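Local coordinates for delta-1-pyrroline-5-carboxylate dehydrogenase, mitochondrial (Mus musculus, PDB 4E3X), which catalyses the NAD+-dependent oxidation of L-glutamate gamma-semialdehyde to L-glutamate, the second and final step of mitochondrial proline degradation, at residues D117-M121 with A122-Q126; T285-V288 with P289-K292. All blocks are in the same frame, centred on the assembly; numbering follows the deposited sequence.

Contact 1: D117-M121 with A122-Q126; sequences DLKPM and ADRAQ
The turn that joins helix 99-118 to helix 121-136 is bridged by Arg124, which reaches back from the first turn of the second helix to the last turn of the first. Arg124 NH1 donates to Asp117 O at 2.9 Å; the oxygen lies exactly in the guanidinium plane, yet the nitrogen stands well above the carbonyl plane of Asp117, and the bond is bent (137°). NH1 also bonds to Trp116 O, and NE to Leu225 O, so three carbonyl oxygens accept from NH1 and NE. NH2 turns the other way, toward Met121; Met121 SD accepts a weak bond from Arg124 NH2 at 3.4 Å. Met121 brings its sulfur there with CG anti to the backbone N (chi1 -172°) and bends at the next two torsions. A water links Arg124 NH2, 3.0 Å away, to Asp117 OD1 at 2.9 Å. That carboxylate also accepts from Gly199 N and forms a salt bridge to Arg498 of the second subunit.

Pro120 is the N-cap of the new helix: Pro120 O receives Arg124 N at 3.2 Å and, weakly, Asp123 N, while Asp123 OD2 lies against the ring at Pro120 CD, 3.5 Å away. Met121 and Ala125 face helix 155-180. An alanine in place of Arg124 would probably leave the carbonyls of Trp116, Asp117 and Leu225 without this donor and Met121 SD without its weak bond. The Asp117 and Arg124 charges lie near each other without a salt bridge; carbonyl oxygens tie the guanidinium to the end of helix 99-118 and to Leu225.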
ATOM      1  N   ASP B 117       5.671  -1.777  19.990  1.00  7.00           N
ATOM      2  CA  ASP B 117       4.672  -0.978  19.282  1.00  7.70           C
ATOM      3  C   ASP B 117       4.210   0.210  20.140  1.00  7.79           C
ATOM      4  O   ASP B 117       3.984   1.306  19.620  1.00  8.03           O
ATOM      5  CB  ASP B 117       3.499  -1.892  18.905  1.00  7.95           C
ATOM      6  CG  ASP B 117       2.377  -1.178  18.180  1.00  9.68           C
ATOM      7  OD1 ASP B 117       2.639  -0.257  17.382  1.00  9.71           O
ATOM      8  OD2 ASP B 117       1.210  -1.563  18.413  1.00 11.27           O
ATOM      9  N   LEU B 118       4.115   0.006  21.454  1.00  8.61           N
ATOM     10  CA  LEU B 118       3.667   1.073  22.355  1.00  9.81           C
ATOM     11  C   LEU B 118       4.752   2.105  22.673  1.00 10.97           C
ATOM     12  O   LEU B 118       4.455   3.180  23.203  1.00 12.70           O
ATOM     13  CB  LEU B 118       3.115   0.491  23.659  1.00 10.92           C
ATOM     14  CG  LEU B 118       1.721  -0.132  23.554  1.00 13.03           C
ATOM     15  CD1 LEU B 118       1.409  -0.978  24.785  1.00 14.49           C
ATOM     16  CD2 LEU B 118       0.658   0.942  23.376  1.00 13.68           C
ATOM     17  N   LYS B 119       6.007   1.783  22.372  1.00 11.48           N
ATOM     18  CA  LYS B 119       7.090   2.743  22.571  1.00 13.29           C
ATOM     19  C   LYS B 119       6.857   3.975  21.711  1.00 13.74           C
ATOM     20  O   LYS B 119       6.415   3.860  20.572  1.00 14.55           O
ATOM     21  CB  LYS B 119       8.422   2.139  22.150  1.00 15.84           C
ATOM     22  CG  LYS B 119       9.139   1.327  23.189  1.00 19.33           C
ATOM     23  CD  LYS B 119      10.585   1.134  22.748  1.00 21.37           C
ATOM     24  CE  LYS B 119      11.343   0.275  23.725  1.00 21.84           C
ATOM     25  NZ  LYS B 119      11.314   0.883  25.080  1.00 22.67           N
ATOM     26  N   PRO B 120       7.178   5.164  22.233  1.00 14.20           N
ATOM     27  CA  PRO B 120       7.079   6.360  21.391  1.00 14.75           C
ATOM     28  C   PRO B 120       7.940   6.243  20.131  1.00 13.43           C
ATOM     29  O   PRO B 120       9.048   5.703  20.174  1.00 12.89           O
ATOM     30  CB  PRO B 120       7.611   7.467  22.300  1.00 15.70           C
ATOM     31  CG  PRO B 120       7.309   6.981  23.683  1.00 15.89           C
ATOM     32  CD  PRO B 120       7.515   5.492  23.629  1.00 14.95           C
ATOM     33  N   MET B 121       7.408   6.727  19.012  1.00 13.64           N
ATOM     34  CA  MET B 121       8.114   6.688  17.737  1.00 14.10           C
ATOM     35  C   MET B 121       9.521   7.269  17.868  1.00 14.77           C
ATOM     36  O   MET B 121      10.468   6.747  17.295  1.00 14.58           O
ATOM     37  CB  MET B 121       7.328   7.456  16.668  1.00 15.09           C
ATOM     38  CG  MET B 121       7.882   7.325  15.243  1.00 16.58           C
ATOM     39  SD  MET B 121       7.403   5.812  14.369  1.00 18.83           S
ATOM     40  CE  MET B 121       5.701   6.173  13.942  1.00 19.69           C
ATOM     41  N   ALA B 122       9.656   8.338  18.646  1.00 16.22           N
ATOM     42  CA  ALA B 122      10.945   8.994  18.830  1.00 17.05           C
ATOM     43  C   ALA B 122      11.981   8.085  19.490  1.00 16.91           C
ATOM     44  O   ALA B 122      13.165   8.161  19.176  1.00 17.00           O
ATOM     45  CB  ALA B 122      10.774  10.269  19.632  1.00 17.88           C
ATOM     46  N   ASP B 123      11.531   7.233  20.409  1.00 15.56           N
ATOM     47  CA  ASP B 123      12.426   6.296  21.075  1.00 15.88           C
ATOM     48  C   ASP B 123      12.873   5.180  20.132  1.00 14.21           C
ATOM     49  O   ASP B 123      14.020   4.735  20.177  1.00 14.86           O
ATOM     50  CB  ASP B 123      11.768   5.706  22.324  1.00 17.70           C
ATOM     51  CG  ASP B 123      11.484   6.754  23.385  1.00 21.39           C
ATOM     52  OD1 ASP B 123      11.953   7.901  23.233  1.00 23.52           O
ATOM     53  OD2 ASP B 123      10.801   6.432  24.375  1.00 23.53           O
ATOM     54  N   ARG B 124      11.967   4.717  19.282  1.00 10.96           N
ATOM     55  CA  ARG B 124      12.369   3.746  18.273  1.00  9.93           C
ATOM     56  C   ARG B 124      13.341   4.386  17.278  1.00  9.67           C
ATOM     57  O   ARG B 124      14.351   3.781  16.903  1.00 10.08           O
ATOM     58  CB  ARG B 124      11.151   3.153  17.558  1.00  9.28           C
ATOM     59  CG  ARG B 124      10.198   2.420  18.499  1.00  8.96           C
ATOM     60  CD  ARG B 124       9.207   1.562  17.733  1.00  8.84           C
ATOM     61  NE  ARG B 124       8.312   2.345  16.888  1.00  7.59           N
ATOM     62  CZ  ARG B 124       7.002   2.466  17.081  1.00  8.52           C
ATOM     63  NH1 ARG B 124       6.416   1.877  18.115  1.00  8.66           N
ATOM     64  NH2 ARG B 124       6.277   3.188  16.241  1.00 10.15           N
ATOM     65  N   ALA B 125      13.050   5.619  16.874  1.00  8.69           N
ATOM     66  CA  ALA B 125      13.904   6.323  15.921  1.00 10.43           C
ATOM     67  C   ALA B 125      15.322   6.510  16.462  1.00 10.43           C
ATOM     68  O   ALA B 125      16.296   6.459  15.710  1.00 10.98           O
ATOM     69  CB  ALA B 125      13.289   7.666  15.535  1.00 11.04           C
ATOM     70  N   GLN B 126      15.436   6.699  17.773  1.00 11.23           N
ATOM     71  CA  GLN B 126      16.733   6.910  18.401  1.00 11.81           C
ATOM     72  C   GLN B 126      17.691   5.736  18.188  1.00 10.86           C
ATOM     73  O   GLN B 126      18.895   5.941  18.025  1.00 11.47           O
ATOM     74  CB  GLN B 126      16.554   7.195  19.892  1.00 13.66           C
TER
HETATM   75  O   HOH W   1       3.469   2.443  16.824  1.00 11.01           O

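Contact 2: T285-V288 with P289-K292; sequences TGSV and PTFK. With PRO (proline), chain C.
Ser287 OG takes two hydrogen bonds from Thr290, from Thr290 OG1 at 3.0 Å and from Thr290 N at 3.1 Å. The second is the N-cap bond of helix 288-300; OG can accept it because chi1 (78°) sets it between the backbone N and the carbonyl carbon. Ser287 O then accepts from Phe291 N, and Val288 O from Lys292 N at 3.0 Å, nearly straight at 170°.

Strand 279-285, this loop and the helix form a strand-turn-helix unit of the Rossmann-like NAD+ domain, and Gly286 to Thr290 belong to the cofactor site. Farther out, Lys292 NZ donates to a carboxylate oxygen, O, of a bound proline at 2.8 Å, and the same nitrogen forms a salt bridge to Asp303 of the second subunit. A bend at chi3 (-49°) turns CE and NZ toward the proline carboxylate. Leu302 O of the second subunit also holds this proline, a molecule of the cryoprotectant at the dimer interface.

Packing comes next: Val288 lies against Cys315, and the Phe291 ring packs on Leu311 of strand 310-314 and, edge-to-face, on Phe308 of the second subunit.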
ATOM      1  N   THR B 285      13.339  -8.347  -1.432  1.00  7.71           N
ATOM      2  CA  THR B 285      14.083  -7.900  -2.609  1.00  9.02           C
ATOM      3  C   THR B 285      14.847  -9.096  -3.159  1.00 10.59           C
ATOM      4  O   THR B 285      15.570  -9.758  -2.419  1.00 11.08           O
ATOM      5  CB  THR B 285      15.008  -6.697  -2.303  1.00 10.76           C
ATOM      6  OG1 THR B 285      14.207  -5.588  -1.858  1.00 12.19           O
ATOM      7  CG2 THR B 285      15.790  -6.282  -3.556  1.00 11.92           C
ATOM      8  N   GLY B 286      14.656  -9.376  -4.447  1.00 10.20           N
ATOM      9  CA  GLY B 286      15.219 -10.560  -5.081  1.00 11.73           C
ATOM     10  C   GLY B 286      14.569 -10.801  -6.433  1.00 12.58           C
ATOM     11  O   GLY B 286      14.235  -9.849  -7.134  1.00 14.70           O
ATOM     12  N   SER B 287      14.368 -12.068  -6.798  1.00 12.80           N
ATOM     13  CA  SER B 287      13.889 -12.412  -8.140  1.00 12.60           C
ATOM     14  C   SER B 287      12.372 -12.327  -8.287  1.00 11.58           C
ATOM     15  O   SER B 287      11.629 -12.487  -7.316  1.00 12.75           O
ATOM     16  CB  SER B 287      14.342 -13.826  -8.527  1.00 14.22           C
ATOM     17  OG  SER B 287      13.528 -14.802  -7.887  1.00 14.56           O
ATOM     18  N   VAL B 288      11.919 -12.109  -9.519  1.00 11.32           N
ATOM     19  CA  VAL B 288      10.492 -12.151  -9.837  1.00 10.99           C
ATOM     20  C   VAL B 288       9.843 -13.501  -9.467  1.00  9.96           C
ATOM     21  O   VAL B 288       8.802 -13.510  -8.809  1.00 10.33           O
ATOM     22  CB  VAL B 288      10.207 -11.792 -11.332  1.00 11.35           C
ATOM     23  CG1 VAL B 288       8.725 -11.930 -11.651  1.00 12.89           C
ATOM     24  CG2 VAL B 288      10.695 -10.386 -11.662  1.00 12.40           C
ATOM     25  N   PRO B 289      10.454 -14.639  -9.865  1.00 10.76           N
ATOM     26  CA  PRO B 289       9.782 -15.912  -9.562  1.00 10.83           C
ATOM     27  C   PRO B 289       9.628 -16.161  -8.063  1.00 10.33           C
ATOM     28  O   PRO B 289       8.603 -16.690  -7.645  1.00  9.87           O
ATOM     29  CB  PRO B 289      10.707 -16.962 -10.193  1.00 13.39           C
ATOM     30  CG  PRO B 289      11.455 -16.234 -11.248  1.00 15.11           C
ATOM     31  CD  PRO B 289      11.621 -14.836 -10.751  1.00 12.37           C
ATOM     32  N   THR B 290      10.619 -15.783  -7.264  1.00  9.90           N
ATOM     33  CA  THR B 290      10.513 -16.004  -5.828  1.00  9.31           C
ATOM     34  C   THR B 290       9.422 -15.123  -5.201  1.00  8.30           C
ATOM     35  O   THR B 290       8.629 -15.593  -4.374  1.00  8.40           O
ATOM     36  CB  THR B 290      11.862 -15.787  -5.122  1.00 12.14           C
ATOM     37  OG1 THR B 290      12.824 -16.697  -5.667  1.00 14.81           O
ATOM     38  CG2 THR B 290      11.734 -16.024  -3.618  1.00 12.48           C
ATOM     39  N   PHE B 291       9.365 -13.859  -5.607  1.00  8.12           N
ATOM     40  CA  PHE B 291       8.325 -12.967  -5.106  1.00  7.46           C
ATOM     41  C   PHE B 291       6.933 -13.498  -5.467  1.00  7.37           C
ATOM     42  O   PHE B 291       6.030 -13.525  -4.631  1.00  7.45           O
ATOM     43  CB  PHE B 291       8.530 -11.536  -5.619  1.00  8.36           C
ATOM     44  CG  PHE B 291       7.576 -10.540  -5.028  1.00  8.04           C
ATOM     45  CD1 PHE B 291       7.522 -10.335  -3.654  1.00  8.35           C
ATOM     46  CD2 PHE B 291       6.725  -9.806  -5.843  1.00  8.93           C
ATOM     47  CE1 PHE B 291       6.635  -9.421  -3.108  1.00  8.34           C
ATOM     48  CE2 PHE B 291       5.840  -8.893  -5.303  1.00  8.24           C
ATOM     49  CZ  PHE B 291       5.787  -8.704  -3.940  1.00  8.13           C
ATOM     50  N   LYS B 292       6.767 -13.934  -6.709  1.00  7.68           N
ATOM     51  CA  LYS B 292       5.488 -14.501  -7.123  1.00  7.47           C
ATOM     52  C   LYS B 292       5.128 -15.742  -6.310  1.00  7.50           C
ATOM     53  O   LYS B 292       3.971 -15.938  -5.946  1.00  8.72           O
ATOM     54  CB  LYS B 292       5.510 -14.854  -8.607  1.00  9.51           C
ATOM     55  CG  LYS B 292       5.525 -13.637  -9.524  1.00 11.50           C
ATOM     56  CD  LYS B 292       5.123 -13.977 -10.962  1.00 16.53           C
ATOM     57  CE  LYS B 292       5.863 -15.175 -11.489  1.00 17.85           C
ATOM     58  NZ  LYS B 292       5.629 -15.350 -12.952  1.00 16.21           N
TER
HETATM   59  N   PRO C 601       3.285 -10.776 -13.860  1.00 11.75           N
HETATM   60  CA  PRO C 601       4.574 -10.544 -14.519  1.00 14.17           C
HETATM   61  C   PRO C 601       5.403 -11.813 -14.498  1.00 15.20           C
HETATM   62  O   PRO C 601       4.976 -12.790 -13.885  1.00 14.01           O
HETATM   63  CB  PRO C 601       5.231  -9.477 -13.638  1.00 15.15           C
HETATM   64  CG  PRO C 601       4.104  -8.868 -12.850  1.00 15.22           C
HETATM   65  CD  PRO C 601       3.167  -9.999 -12.613  1.00 13.35           C
HETATM   66  OXT PRO C 601       6.485 -11.886 -15.088  1.00 18.04           O

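Contact 1 comes first along the chain, and contact 2 follows more than 150 residues later. Their centres lie 32 Å apart and their nearest atoms about 21 Å, so they do not touch. Contact 1 sits far out, its centre about 24 Å from the centre of the chain, on the helical layer made by helices 99-118, 121-136 and 155-180. Contact 2 is nearer the centre, where strand 279-285 of the five-stranded parallel sheet gives way to helix 288-300. Residues 117-121 and 289-292 both reach the second subunit, so both contacts border the dimer interface, but only contact 2 contains residues of the NAD+ site; contact 1 lies away from the annotated sites.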